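Local atomic coordinates of endo-1,4-beta-xylanase D (Paenibacillus polymyxa, PDB entry 1W0N), a protein that binds carbohydrate, probably xylan, in a calcium-dependent manner as the family 36 binding module of a xylan-degrading enzyme. Residues A64-G69 with T119-V124; A71-V76 with F85-K90; G24-K29 with N42-S47. All blocks are in the same frame, centred on the assembly; numbering follows the deposited sequence.

Contact 1 of 3, residues A64-G69 with T119-V124; sequences ASSNAG and TWDAYV. With MG (magnesium ion), chain C.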
ATOM      1  N   ALA A  64      -4.440  -8.187  -1.548  1.00  3.87           N
ATOM      2  CA  ALA A  64      -4.542  -9.473  -2.227  1.00  3.92           C
ATOM      3  C   ALA A  64      -3.899  -9.353  -3.588  1.00  3.76           C
ATOM      4  O   ALA A  64      -3.678  -8.252  -4.097  1.00  4.57           O
ATOM      5  CB  ALA A  64      -6.010  -9.905  -2.367  1.00  4.64           C
ATOM      6  N   SER A  65      -3.605 -10.507  -4.194  1.00  4.36           N
ATOM      7  CA  SER A  65      -3.145 -10.568  -5.565  1.00  4.23           C
ATOM      8  C   SER A  65      -4.316 -10.823  -6.515  1.00  4.39           C
ATOM      9  O   SER A  65      -5.305 -11.467  -6.146  1.00  5.12           O
ATOM     10  CB  SER A  65      -2.147 -11.722  -5.683  1.00  4.69           C
ATOM     11  OG  SER A  65      -1.677 -11.822  -7.018  1.00  5.01           O
ATOM     12  N   SER A  66      -4.149 -10.373  -7.755  1.00  4.58           N
ATOM     13  CA  SER A  66      -5.074 -10.716  -8.818  1.00  5.00           C
ATOM     14  C   SER A  66      -5.023 -12.187  -9.213  1.00  5.68           C
ATOM     15  O   SER A  66      -5.934 -12.669  -9.882  1.00  7.61           O
ATOM     16  CB  SER A  66      -4.798  -9.846 -10.045  1.00  5.58           C
ATOM     17  OG  SER A  66      -3.473 -10.023 -10.523  1.00  5.67           O
ATOM     18  N   ASN A  67      -3.954 -12.885  -8.811  1.00  5.66           N
ATOM     19  CA  ASN A  67      -3.732 -14.248  -9.264  1.00  6.78           C
ATOM     20  C   ASN A  67      -3.263 -15.106  -8.094  1.00  6.45           C
ATOM     21  O   ASN A  67      -3.056 -14.632  -6.977  1.00  6.36           O
ATOM     22  CB  ASN A  67      -2.711 -14.234 -10.411  1.00  8.78           C
ATOM     23  CG  ASN A  67      -3.307 -13.743 -11.714  1.00 11.19           C
ATOM     24  OD1 ASN A  67      -3.398 -14.545 -12.691  1.00 16.75           O
ATOM     25  ND2 ASN A  67      -3.651 -12.509 -11.823  1.00 10.50           N
ATOM     26  N   ALA A  68      -3.097 -16.417  -8.374  1.00  7.13           N
ATOM     27  CA  ALA A  68      -2.577 -17.316  -7.367  1.00  7.52           C
ATOM     28  C   ALA A  68      -1.180 -16.914  -6.904  1.00  7.10           C
ATOM     29  O   ALA A  68      -0.812 -17.211  -5.759  1.00  8.15           O
ATOM     30  CB  ALA A  68      -2.569 -18.732  -7.921  1.00  8.56           C
ATOM     31  N   GLY A  69      -0.401 -16.301  -7.784  1.00  6.77           N
ATOM     32  CA  GLY A  69       0.945 -15.912  -7.467  1.00  6.66           C
ATOM     33  C   GLY A  69       1.064 -14.545  -6.804  1.00  6.08           C
ATOM     34  O   GLY A  69       0.105 -14.010  -6.232  1.00  6.19           O
ATOM     35  N   THR A 119       5.417  -8.758 -11.193  1.00 17.12           N
ATOM     36  CA  THR A 119       4.445  -9.333 -10.448  1.00 15.52           C
ATOM     37  C   THR A 119       3.038  -9.173 -10.960  1.00 11.41           C
ATOM     38  O   THR A 119       2.826  -8.460 -11.939  1.00 12.58           O
ATOM     39  CB  THR A 119       4.460  -8.780  -9.070  1.00 13.39           C
ATOM     40  OG1 THR A 119       3.807  -7.517  -9.002  1.00 15.18           O
ATOM     41  CG2 THR A 119       5.828  -8.611  -8.473  1.00 16.14           C
ATOM     42  N   TRP A 120       2.099  -9.854 -10.343  1.00  8.84           N
ATOM     43  CA  TRP A 120       0.697  -9.715 -10.637  1.00  7.01           C
ATOM     44  C   TRP A 120       0.214  -8.366 -10.103  1.00  5.98           C
ATOM     45  O   TRP A 120       0.976  -7.518  -9.668  1.00  8.77           O
ATOM     46  CB  TRP A 120      -0.047 -10.913 -10.054  1.00  7.15           C
ATOM     47  CG  TRP A 120       0.317 -12.190 -10.738  1.00  7.89           C
ATOM     48  CD1 TRP A 120       1.029 -13.214 -10.225  1.00  9.76           C
ATOM     49  CD2 TRP A 120      -0.005 -12.542 -12.087  1.00  8.99           C
ATOM     50  NE1 TRP A 120       1.166 -14.200 -11.155  1.00 10.84           N
ATOM     51  CE2 TRP A 120       0.549 -13.806 -12.317  1.00 10.23           C
ATOM     52  CE3 TRP A 120      -0.709 -11.909 -13.122  1.00 10.55           C
ATOM     53  CZ2 TRP A 120       0.414 -14.476 -13.556  1.00 12.31           C
ATOM     54  CZ3 TRP A 120      -0.826 -12.559 -14.328  1.00 12.57           C
ATOM     55  CH2 TRP A 120      -0.268 -13.831 -14.533  1.00 13.28           C
ATOM     56  N   ASP A 121      -1.084  -8.158 -10.193  1.00  5.10           N
ATOM     57  CA  ASP A 121      -1.673  -6.899  -9.782  1.00  4.43           C
ATOM     58  C   ASP A 121      -2.073  -6.975  -8.327  1.00  4.37           C
ATOM     59  O   ASP A 121      -2.377  -8.050  -7.806  1.00  5.27           O
ATOM     60  CB  ASP A 121      -2.838  -6.584 -10.699  1.00  4.65           C
ATOM     61  CG  ASP A 121      -2.380  -6.489 -12.138  1.00  5.01           C
ATOM     62  OD1 ASP A 121      -1.242  -5.986 -12.324  1.00  5.50           O
ATOM     63  OD2 ASP A 121      -3.120  -6.897 -13.066  1.00  5.78           O
ATOM     64  N   ALA A 122      -2.017  -5.818  -7.660  1.00  4.37           N
ATOM     65  CA  ALA A 122      -2.311  -5.756  -6.237  1.00  4.47           C
ATOM     66  C   ALA A 122      -3.638  -5.072  -5.985  1.00  4.24           C
ATOM     67  O   ALA A 122      -3.923  -4.001  -6.531  1.00  5.80           O
ATOM     68  CB  ALA A 122      -1.231  -5.012  -5.483  1.00  5.48           C
ATOM     69  N   TYR A 123      -4.416  -5.676  -5.114  1.00  4.27           N
ATOM     70  CA  TYR A 123      -5.609  -5.072  -4.566  1.00  4.27           C
ATOM     71  C   TYR A 123      -5.261  -4.606  -3.160  1.00  4.22           C
ATOM     72  O   TYR A 123      -4.725  -5.397  -2.363  1.00  4.75           O
ATOM     73  CB  TYR A 123      -6.723  -6.105  -4.534  1.00  4.68           C
ATOM     74  CG  TYR A 123      -7.025  -6.761  -5.866  1.00  4.81           C
ATOM     75  CD1 TYR A 123      -7.145  -6.023  -7.032  1.00  5.97           C
ATOM     76  CD2 TYR A 123      -7.250  -8.128  -5.940  1.00  4.84           C
ATOM     77  CE1 TYR A 123      -7.465  -6.627  -8.245  1.00  6.31           C
ATOM     78  CE2 TYR A 123      -7.596  -8.740  -7.134  1.00  5.18           C
ATOM     79  CZ  TYR A 123      -7.704  -7.984  -8.286  1.00  5.40           C
ATOM     80  OH  TYR A 123      -8.054  -8.574  -9.474  1.00  6.59           O
ATOM     81  N   VAL A 124      -5.627  -3.357  -2.853  0.50  4.28           N
ATOM     82  CA  VAL A 124      -5.244  -2.743  -1.579  0.50  4.43           C
ATOM     83  C   VAL A 124      -6.521  -2.327  -0.882  0.50  4.15           C
ATOM     84  O   VAL A 124      -7.354  -1.613  -1.479  0.50  4.17           O
ATOM     85  CB  VAL A 124      -4.352  -1.502  -1.866  0.50  5.00           C
ATOM     86  CG1 VAL A 124      -3.901  -0.889  -0.585  0.50  6.09           C
ATOM     87  CG2 VAL A 124      -3.104  -1.898  -2.666  0.50  6.06           C
TER
HETATM   88 MG    MG C1133       0.011  -5.679 -13.884  1.00  6.20          MG
HETATM   89  O   HOH W   1      -8.602 -11.063  -9.456  1.00 10.55           O
HETATM   90  O   HOH W   2       1.615  -5.899 -12.611  1.00  8.32           O
HETATM   91  O   HOH W   3      -1.713  -5.709 -15.048  1.00  6.66           O
HETATM   92  O   HOH W   4       1.185  -5.331 -15.534  1.00  9.32           O
HETATM   93  O   HOH W   5       0.230  -7.747 -14.229  1.00  8.53           O

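Contact 2 of 3, residues A71-V76 with F85-K90; sequences AKVDLV and FNFTGK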
ATOM      1  N   ALA A  71       1.893 -10.606  -5.876  1.00  6.02           N
ATOM      2  CA  ALA A  71       1.880  -9.179  -6.168  1.00  6.34           C
ATOM      3  C   ALA A  71       2.663  -8.497  -5.038  1.00  6.53           C
ATOM      4  O   ALA A  71       2.519  -8.859  -3.882  1.00  8.95           O
ATOM      5  CB  ALA A  71       0.450  -8.660  -6.204  1.00  7.32           C
ATOM      6  N   LYS A  72       3.525  -7.562  -5.391  1.00  7.22           N
ATOM      7  CA  LYS A  72       4.331  -6.861  -4.397  1.00  7.67           C
ATOM      8  C   LYS A  72       4.051  -5.372  -4.476  1.00  6.82           C
ATOM      9  O   LYS A  72       3.993  -4.804  -5.555  1.00  7.59           O
ATOM     10  CB  LYS A  72       5.822  -7.134  -4.566  1.00 10.14           C
ATOM     11  CG  LYS A  72       6.236  -8.495  -3.918  1.00 13.89           C
ATOM     12  CD  LYS A  72       7.685  -8.697  -3.991  1.00 18.00           C
ATOM     13  CE  LYS A  72       8.123  -9.793  -3.154  1.00 18.56           C
ATOM     14  NZ  LYS A  72       8.901  -9.230  -2.045  1.00 29.20           N
ATOM     15  N   VAL A  73       3.903  -4.760  -3.293  1.00  6.51           N
ATOM     16  CA  VAL A  73       3.548  -3.359  -3.165  1.00  6.39           C
ATOM     17  C   VAL A  73       4.592  -2.633  -2.314  1.00  5.95           C
ATOM     18  O   VAL A  73       4.757  -2.971  -1.140  1.00  7.20           O
ATOM     19  CB  VAL A  73       2.151  -3.218  -2.518  1.00  6.87           C
ATOM     20  CG1 VAL A  73       1.771  -1.762  -2.339  1.00  8.25           C
ATOM     21  CG2 VAL A  73       1.094  -3.946  -3.340  1.00  7.52           C
ATOM     22  N   ASP A  74       5.262  -1.651  -2.907  1.00  6.01           N
ATOM     23  CA  ASP A  74       6.174  -0.792  -2.157  1.00  5.92           C
ATOM     24  C   ASP A  74       5.402   0.198  -1.293  1.00  5.93           C
ATOM     25  O   ASP A  74       4.387   0.761  -1.723  1.00  6.85           O
ATOM     26  CB  ASP A  74       7.033   0.031  -3.108  1.00  7.29           C
ATOM     27  CG  ASP A  74       8.182  -0.737  -3.744  1.00  9.07           C
ATOM     28  OD1 ASP A  74       8.493  -1.836  -3.303  1.00 11.18           O
ATOM     29  OD2 ASP A  74       8.807  -0.212  -4.699  1.00 11.76           O
ATOM     30  N   LEU A  75       5.928   0.417  -0.094  1.00  5.82           N
ATOM     31  CA  LEU A  75       5.494   1.493   0.778  1.00  6.09           C
ATOM     32  C   LEU A  75       6.543   2.589   0.745  1.00  5.82           C
ATOM     33  O   LEU A  75       7.717   2.347   1.037  1.00  6.24           O
ATOM     34  CB  LEU A  75       5.321   0.984   2.202  1.00  6.74           C
ATOM     35  CG  LEU A  75       4.987   2.029   3.255  1.00  7.77           C
ATOM     36  CD1 LEU A  75       3.672   2.732   2.956  1.00  9.44           C
ATOM     37  CD2 LEU A  75       4.963   1.398   4.641  1.00  9.30           C
ATOM     38  N   VAL A  76       6.098   3.792   0.386  1.00  6.37           N
ATOM     39  CA  VAL A  76       6.960   4.956   0.271  1.00  6.99           C
ATOM     40  C   VAL A  76       6.474   5.960   1.320  1.00  7.06           C
ATOM     41  O   VAL A  76       5.298   6.318   1.350  1.00  8.23           O
ATOM     42  CB  VAL A  76       6.929   5.537  -1.120  1.00  8.70           C
ATOM     43  CG1 VAL A  76       8.062   6.528  -1.315  1.00 10.62           C
ATOM     44  CG2 VAL A  76       6.984   4.425  -2.187  1.00 11.40           C
ATOM     45  N   PHE A  85       5.329  -4.974   0.714  1.00  6.05           N
ATOM     46  CA  PHE A  85       4.384  -5.978   1.140  1.00  5.85           C
ATOM     47  C   PHE A  85       4.206  -7.019   0.033  1.00  6.00           C
ATOM     48  O   PHE A  85       4.084  -6.683  -1.138  1.00  7.38           O
ATOM     49  CB  PHE A  85       3.013  -5.342   1.395  1.00  6.18           C
ATOM     50  CG  PHE A  85       3.025  -4.291   2.475  1.00  6.00           C
ATOM     51  CD1 PHE A  85       3.035  -4.639   3.816  1.00  6.30           C
ATOM     52  CD2 PHE A  85       2.946  -2.950   2.133  1.00  6.97           C
ATOM     53  CE1 PHE A  85       3.017  -3.685   4.823  1.00  6.68           C
ATOM     54  CE2 PHE A  85       2.922  -1.988   3.135  1.00  7.64           C
ATOM     55  CZ  PHE A  85       2.967  -2.349   4.474  1.00  7.22           C
ATOM     56  N   ASN A  86       4.173  -8.286   0.444  1.00  5.42           N
ATOM     57  CA  ASN A  86       3.974  -9.413  -0.455  1.00  5.44           C
ATOM     58  C   ASN A  86       2.565  -9.956  -0.261  1.00  4.96           C
ATOM     59  O   ASN A  86       2.249 -10.468   0.819  1.00  5.63           O
ATOM     60  CB  ASN A  86       5.009 -10.482  -0.103  1.00  6.55           C
ATOM     61  CG  ASN A  86       4.915 -11.729  -0.951  1.00  6.80           C
ATOM     62  OD1 ASN A  86       5.990 -12.372  -1.195  1.00  9.17           O
ATOM     63  ND2 ASN A  86       3.780 -12.127  -1.325  1.00  7.92           N
ATOM     64  N   PHE A  87       1.732  -9.803  -1.301  1.00  5.16           N
ATOM     65  CA  PHE A  87       0.411 -10.429  -1.314  1.00  5.14           C
ATOM     66  C   PHE A  87       0.440 -11.533  -2.361  1.00  5.25           C
ATOM     67  O   PHE A  87       0.418 -11.273  -3.567  1.00  5.97           O
ATOM     68  CB  PHE A  87      -0.688  -9.407  -1.662  1.00  5.66           C
ATOM     69  CG  PHE A  87      -0.715  -8.273  -0.678  1.00  5.22           C
ATOM     70  CD1 PHE A  87      -1.186  -8.470   0.609  1.00  5.62           C
ATOM     71  CD2 PHE A  87      -0.237  -7.021  -1.032  1.00  6.11           C
ATOM     72  CE1 PHE A  87      -1.173  -7.440   1.551  1.00  6.09           C
ATOM     73  CE2 PHE A  87      -0.230  -5.977  -0.098  1.00  6.87           C
ATOM     74  CZ  PHE A  87      -0.678  -6.195   1.188  1.00  6.64           C
ATOM     75  N   THR A  88       0.525 -12.775  -1.881  1.00  5.50           N
ATOM     76  CA  THR A  88       0.497 -13.939  -2.757  1.00  5.76           C
ATOM     77  C   THR A  88      -0.850 -14.622  -2.611  1.00  5.86           C
ATOM     78  O   THR A  88      -1.313 -14.904  -1.508  1.00  7.69           O
ATOM     79  CB  THR A  88       1.655 -14.887  -2.412  1.00  6.40           C
ATOM     80  OG1 THR A  88       2.902 -14.261  -2.735  1.00  6.83           O
ATOM     81  CG2 THR A  88       1.607 -16.161  -3.249  1.00  7.17           C
ATOM     82  N   GLY A  89      -1.491 -14.860  -3.747  1.00  5.93           N
ATOM     83  CA  GLY A  89      -2.767 -15.530  -3.760  1.00  6.42           C
ATOM     84  C   GLY A  89      -3.952 -14.587  -3.707  1.00  5.63           C
ATOM     85  O   GLY A  89      -3.839 -13.401  -3.365  1.00  5.54           O
ATOM     86  N   LYS A  90      -5.095 -15.142  -4.060  1.00  6.49           N
ATOM     87  CA  LYS A  90      -6.316 -14.353  -4.262  1.00  6.49           C
ATOM     88  C   LYS A  90      -7.003 -13.976  -2.946  1.00  6.20           C
ATOM     89  O   LYS A  90      -7.812 -13.051  -2.925  1.00  7.29           O
ATOM     90  CB  LYS A  90      -7.263 -15.138  -5.153  1.00  7.39           C
ATOM     91  CG  LYS A  90      -6.690 -15.406  -6.547  1.00  9.75           C
ATOM     92  CD  LYS A  90      -7.589 -16.317  -7.382  1.00 12.77           C
ATOM     93  CE  LYS A  90      -8.660 -15.584  -7.963  1.00 12.36           C
ATOM     94  NZ  LYS A  90      -8.139 -14.582  -8.917  1.00 13.54           N
TER

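Contact 3 of 3, residues G24-K29 with N42-S47; sequences GTYAGK and NADYVS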
ATOM      1  N   GLY A  24      -2.082   7.273 -11.863  1.00  9.29           N
ATOM      2  CA  GLY A  24      -1.535   6.356 -12.851  1.00  9.44           C
ATOM      3  C   GLY A  24      -2.510   6.057 -13.971  1.00  8.41           C
ATOM      4  O   GLY A  24      -3.690   6.425 -13.955  1.00 10.49           O
ATOM      5  N   THR A  25      -2.020   5.324 -14.960  1.00  8.59           N
ATOM      6  CA  THR A  25      -2.796   4.984 -16.141  1.00  8.79           C
ATOM      7  C   THR A  25      -3.994   4.113 -15.852  1.00  7.52           C
ATOM      8  O   THR A  25      -5.048   4.283 -16.486  1.00  9.22           O
ATOM      9  CB  THR A  25      -1.895   4.312 -17.177  1.00 10.20           C
ATOM     10  OG1 THR A  25      -0.898   5.240 -17.584  1.00 11.74           O
ATOM     11  CG2 THR A  25      -2.656   3.930 -18.460  1.00 10.49           C
ATOM     12  N   TYR A  26      -3.841   3.157 -14.942  1.00  6.18           N
ATOM     13  CA  TYR A  26      -4.835   2.103 -14.819  1.00  5.50           C
ATOM     14  C   TYR A  26      -5.541   2.071 -13.469  1.00  5.07           C
ATOM     15  O   TYR A  26      -6.636   1.491 -13.374  1.00  5.56           O
ATOM     16  CB  TYR A  26      -4.188   0.724 -15.026  1.00  5.89           C
ATOM     17  CG  TYR A  26      -3.504   0.583 -16.335  1.00  6.53           C
ATOM     18  CD1 TYR A  26      -4.210   0.291 -17.510  1.00  6.72           C
ATOM     19  CD2 TYR A  26      -2.118   0.735 -16.430  1.00  7.74           C
ATOM     20  CE1 TYR A  26      -3.571   0.154 -18.709  1.00  7.94           C
ATOM     21  CE2 TYR A  26      -1.465   0.610 -17.621  1.00  8.58           C
ATOM     22  CZ  TYR A  26      -2.172   0.303 -18.758  1.00  8.59           C
ATOM     23  OH  TYR A  26      -1.501   0.172 -19.920  1.00  9.55           O
ATOM     24  N   ALA A  27      -4.929   2.616 -12.415  1.00  5.04           N
ATOM     25  CA  ALA A  27      -5.430   2.400 -11.063  1.00  4.94           C
ATOM     26  C   ALA A  27      -6.847   2.934 -10.913  1.00  4.96           C
ATOM     27  O   ALA A  27      -7.207   3.983 -11.469  1.00  5.62           O
ATOM     28  CB  ALA A  27      -4.531   3.068 -10.057  1.00  5.63           C
ATOM     29  N   GLY A  28      -7.637   2.240 -10.112  1.00  5.32           N
ATOM     30  CA  GLY A  28      -8.998   2.661  -9.847  1.00  5.84           C
ATOM     31  C   GLY A  28      -9.594   1.941  -8.674  1.00  5.15           C
ATOM     32  O   GLY A  28      -9.114   0.877  -8.248  1.00  5.24           O
ATOM     33  N   LYS A  29     -10.671   2.512  -8.149  1.00  5.54           N
ATOM     34  CA  LYS A  29     -11.422   1.914  -7.067  1.00  5.57           C
ATOM     35  C   LYS A  29     -11.993   0.566  -7.487  1.00  5.16           C
ATOM     36  O   LYS A  29     -12.449   0.392  -8.615  1.00  6.17           O
ATOM     37  CB  LYS A  29     -12.570   2.825  -6.636  1.00  6.63           C
ATOM     38  CG  LYS A  29     -12.179   4.104  -5.975  1.00  8.61           C
ATOM     39  CD  LYS A  29     -13.403   4.885  -5.521  1.00 10.85           C
ATOM     40  CE  LYS A  29     -13.091   6.244  -4.964  1.00 14.65           C
ATOM     41  NZ  LYS A  29     -14.278   6.873  -4.337  1.00 18.60           N
ATOM     42  N   ASN A  42       3.418  -0.053 -13.400  0.50 11.82           N
ATOM     43  CA  ASN A  42       4.334   0.739 -12.634  0.50 12.29           C
ATOM     44  C   ASN A  42       4.019   2.182 -12.068  0.50 13.73           C
ATOM     45  O   ASN A  42       4.404   2.421 -10.929  0.50 16.16           O
ATOM     46  CB  ASN A  42       5.665   0.726 -13.409  0.50 14.22           C
ATOM     47  CG  ASN A  42       6.504  -0.478 -13.060  0.50 20.61           C
ATOM     48  OD1 ASN A  42       7.592  -0.663 -13.650  0.50 27.58           O
ATOM     49  ND2 ASN A  42       6.090  -1.274 -12.100  0.50 20.94           N
ATOM     50  N   ALA A  43       3.480   3.205 -12.714  1.00 13.58           N
ATOM     51  CA  ALA A  43       2.966   4.545 -12.535  1.00 12.60           C
ATOM     52  C   ALA A  43       1.652   4.572 -11.795  1.00  9.75           C
ATOM     53  O   ALA A  43       1.209   5.636 -11.399  1.00 10.56           O
ATOM     54  CB  ALA A  43       2.839   5.292 -13.831  1.00 14.99           C
ATOM     55  N   ASP A  44       1.008   3.395 -11.519  1.00  7.50           N
ATOM     56  CA  ASP A  44      -0.153   3.373 -10.662  1.00  6.59           C
ATOM     57  C   ASP A  44       0.238   3.627  -9.216  1.00  6.82           C
ATOM     58  O   ASP A  44       1.284   3.158  -8.760  1.00  7.89           O
ATOM     59  CB  ASP A  44      -0.870   2.013 -10.755  1.00  5.91           C
ATOM     60  CG  ASP A  44      -1.616   1.809 -12.066  1.00  5.43           C
ATOM     61  OD1 ASP A  44      -1.897   2.814 -12.783  1.00  6.56           O
ATOM     62  OD2 ASP A  44      -1.948   0.631 -12.362  1.00  5.64           O
ATOM     63  N   TYR A  45      -0.584   4.337  -8.471  1.00  6.62           N
ATOM     64  CA  TYR A  45      -0.317   4.533  -7.043  1.00  6.92           C
ATOM     65  C   TYR A  45      -1.579   4.952  -6.325  1.00  6.22           C
ATOM     66  O   TYR A  45      -2.536   5.431  -6.930  1.00  6.66           O
ATOM     67  CB  TYR A  45       0.786   5.610  -6.822  1.00  8.96           C
ATOM     68  CG  TYR A  45       0.377   7.010  -7.244  1.00  9.50           C
ATOM     69  CD1 TYR A  45       0.586   7.474  -8.528  1.00 11.60           C
ATOM     70  CD2 TYR A  45      -0.241   7.850  -6.335  1.00 10.97           C
ATOM     71  CE1 TYR A  45       0.201   8.763  -8.904  1.00 13.33           C
ATOM     72  CE2 TYR A  45      -0.644   9.125  -6.696  1.00 12.95           C
ATOM     73  CZ  TYR A  45      -0.412   9.612  -7.976  1.00 13.69           C
ATOM     74  OH  TYR A  45      -0.786  10.854  -8.335  1.00 16.63           O
ATOM     75  N   VAL A  46      -1.534   4.798  -4.982  1.00  5.90           N
ATOM     76  CA  VAL A  46      -2.411   5.542  -4.089  1.00  5.89           C
ATOM     77  C   VAL A  46      -1.546   6.324  -3.121  1.00  5.79           C
ATOM     78  O   VAL A  46      -0.462   5.859  -2.730  1.00  6.76           O
ATOM     79  CB  VAL A  46      -3.409   4.657  -3.291  1.00  6.16           C
ATOM     80  CG1 VAL A  46      -4.440   4.065  -4.235  1.00  6.97           C
ATOM     81  CG2 VAL A  46      -2.709   3.561  -2.506  1.00  6.58           C
ATOM     82  N   SER A  47      -2.000   7.509  -2.721  1.00  6.03           N
ATOM     83  CA  SER A  47      -1.224   8.314  -1.797  1.00  6.57           C
ATOM     84  C   SER A  47      -2.095   9.231  -0.973  1.00  6.39           C
ATOM     85  O   SER A  47      -3.206   9.591  -1.363  1.00  7.12           O
ATOM     86  CB  SER A  47      -0.176   9.134  -2.520  1.00  7.89           C
ATOM     87  OG  SER A  47      -0.768  10.112  -3.335  1.00 10.00           O
TER
HETATM   88  O   HOH W   6       0.013   3.528 -14.750  1.00 12.24           O

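Contact 1 of 3, residues A64-G69 with T119-V124
N67 lies flat over one face of the W120 indole, its amide plane only 11° from the ring plane. From its base outward, CB makes a CH-pi contact with the five-membered ring, 3.6 Å from the centroid and close to the normal. CG, set anti to its own carbonyl carbon by chi1 of -75°, lies over the CD2-CE3 side, offset toward the rim, 3.5 Å from W120 CD2. The amide then splits: OD1 reaches the far side of the six-membered ring, 3.6 Å from W120 CZ3, while ND2 rests 3.3 Å from W120 CE3.

The same ND2 donates to S66 OG at 2.8 Å, and S66 OG lies almost in the amide plane. S66 OG also accepts from D121 N (3.0 Å), so two donors hold this hydroxyl and the amide is steadied above the indole. In return, S66 N donates to D121 O at 2.9 Å, which carries the pairing of the two chains past the last strand bridge. Before it, A64 and Y123 form a hydrogen-bonded antiparallel pair, and S65 with A122 a non-hydrogen-bonded one. Y123 brings its OH near S66 CB, and a water joins that OH to S66 O. S65 OG accepts from N67 N, an ST turn starting the loop that carries N67.

D121 OD1 binds magnesium at 2.0 Å; Y40 O and four waters complete the six ligands, and one of these waters donates to D121 OD2. The arrangement is that of a loop-borne metal site at the end of an antiparallel strand pair in a beta-sandwich carbohydrate-binding module.

Contact 2 of 3, residues A71-V76 with F85-K90
F85 and V73 face each other as a hydrogen-bonded pair of the antiparallel beta hairpin made by strands 70-77 and 80-88, and F87 joins them on the same sheet face. The pairing is closed both ways: V73 N donates to F85 O at 2.9 Å, and F85 N to V73 O at 2.8 Å. A71 and F87 repeat this pattern two residues along, with K72 and N86 as the non-hydrogen-bonded pair between, which fixes the register.

F85 loses the most surface to the opposite strand. Its CG stands anti to its carbonyl carbon (chi1 -61°); beyond it, CD2 lies 3.7 Å from V73 O, and CE2 reaches L75 CB at 3.9 Å. V73 instead turns to F87: its CG2 methyl comes to the edge of that ring, near the ring plane, 4.0 Å from F87 CE2. These apolar groups point into the sandwich, where V61 of strand 56-65 and Q95 of strand 93-101 pack against both phenylalanine rings, and L111 against V73.

K72 and N86 lie on the other face, which is partly exposed. Their contact is loose, K72 CE standing 3.9 Å from N86 OD1. The other end of the amide is better fixed: N86 CG is anti to the backbone N (chi1 179°), and N86 ND2 donates to T88 OG1 at 2.7 Å, with the acceptor in the amide plane.

Contact 3 of 3, residues G24-K29 with N42-S47
D44 has CG anti to its own carbonyl carbon (chi1 -73°), and chi2 of -18° turns OD1 to the backbone N-H groups of Y26 and A27. The contact thus ties together two loops of the beta-sandwich: the link from strand 21-23 to strand 28-30, and the turn that leads into strand 45-52.

D44 OD1 takes the Y26 N-H on its syn lone pair, in a nearly straight bond of 2.9 Å from Y26 N. A27 N adds a weak bond to the same D44 OD1 at 3.1 Å. T25 N approaches OD1 at a poor angle and is served by a water instead, which accepts from T25 N at 2.7 Å and donates to D44 OD1 at 2.8 Å. The other oxygen, OD2, accepts from the backbone N of Y40 and of A41. One buried carboxylate is therefore gripped by four backbone N-H groups, one of them weakly, and a water, an environment that probably favours its charged form. Since Y40 O is a magnesium ligand, D44 is placed as a second-shell residue and probably helps position it.

Around these bonds, Y26 presents its ring edge to D44 OD2, with ring and carboxylate planes 83° apart, while T25 CG2 lies over the centre of a ring face. A27 CB packs 3.8 Å from D44 CG. At the start of the loop, G24 CA comes within 3.2 Å of A43 O.

Overall arrangement
Along the chain, contact 3 closes first; contact 1 then opens, and contact 2 falls between its two halves. Contacts 1 and 2 have centres 7 Å apart and touch: S65 pairs with G89 through the backbone, and D121 O packs on A71 CB. Contact 3 lies about 14 Å from each, centre to centre, and touches neither. Contact 1 joins strands 56-65 and 122-130 of one antiparallel sheet; contact 2 forms the edge hairpin of the other, five-stranded sheet, which strand 45-52 of contact 3 also enters, while its strand 28-30 belongs to the sheet of contact 1. Contacts 1 and 3 converge on the magnesium site, through D121 directly and D44 by way of Y40.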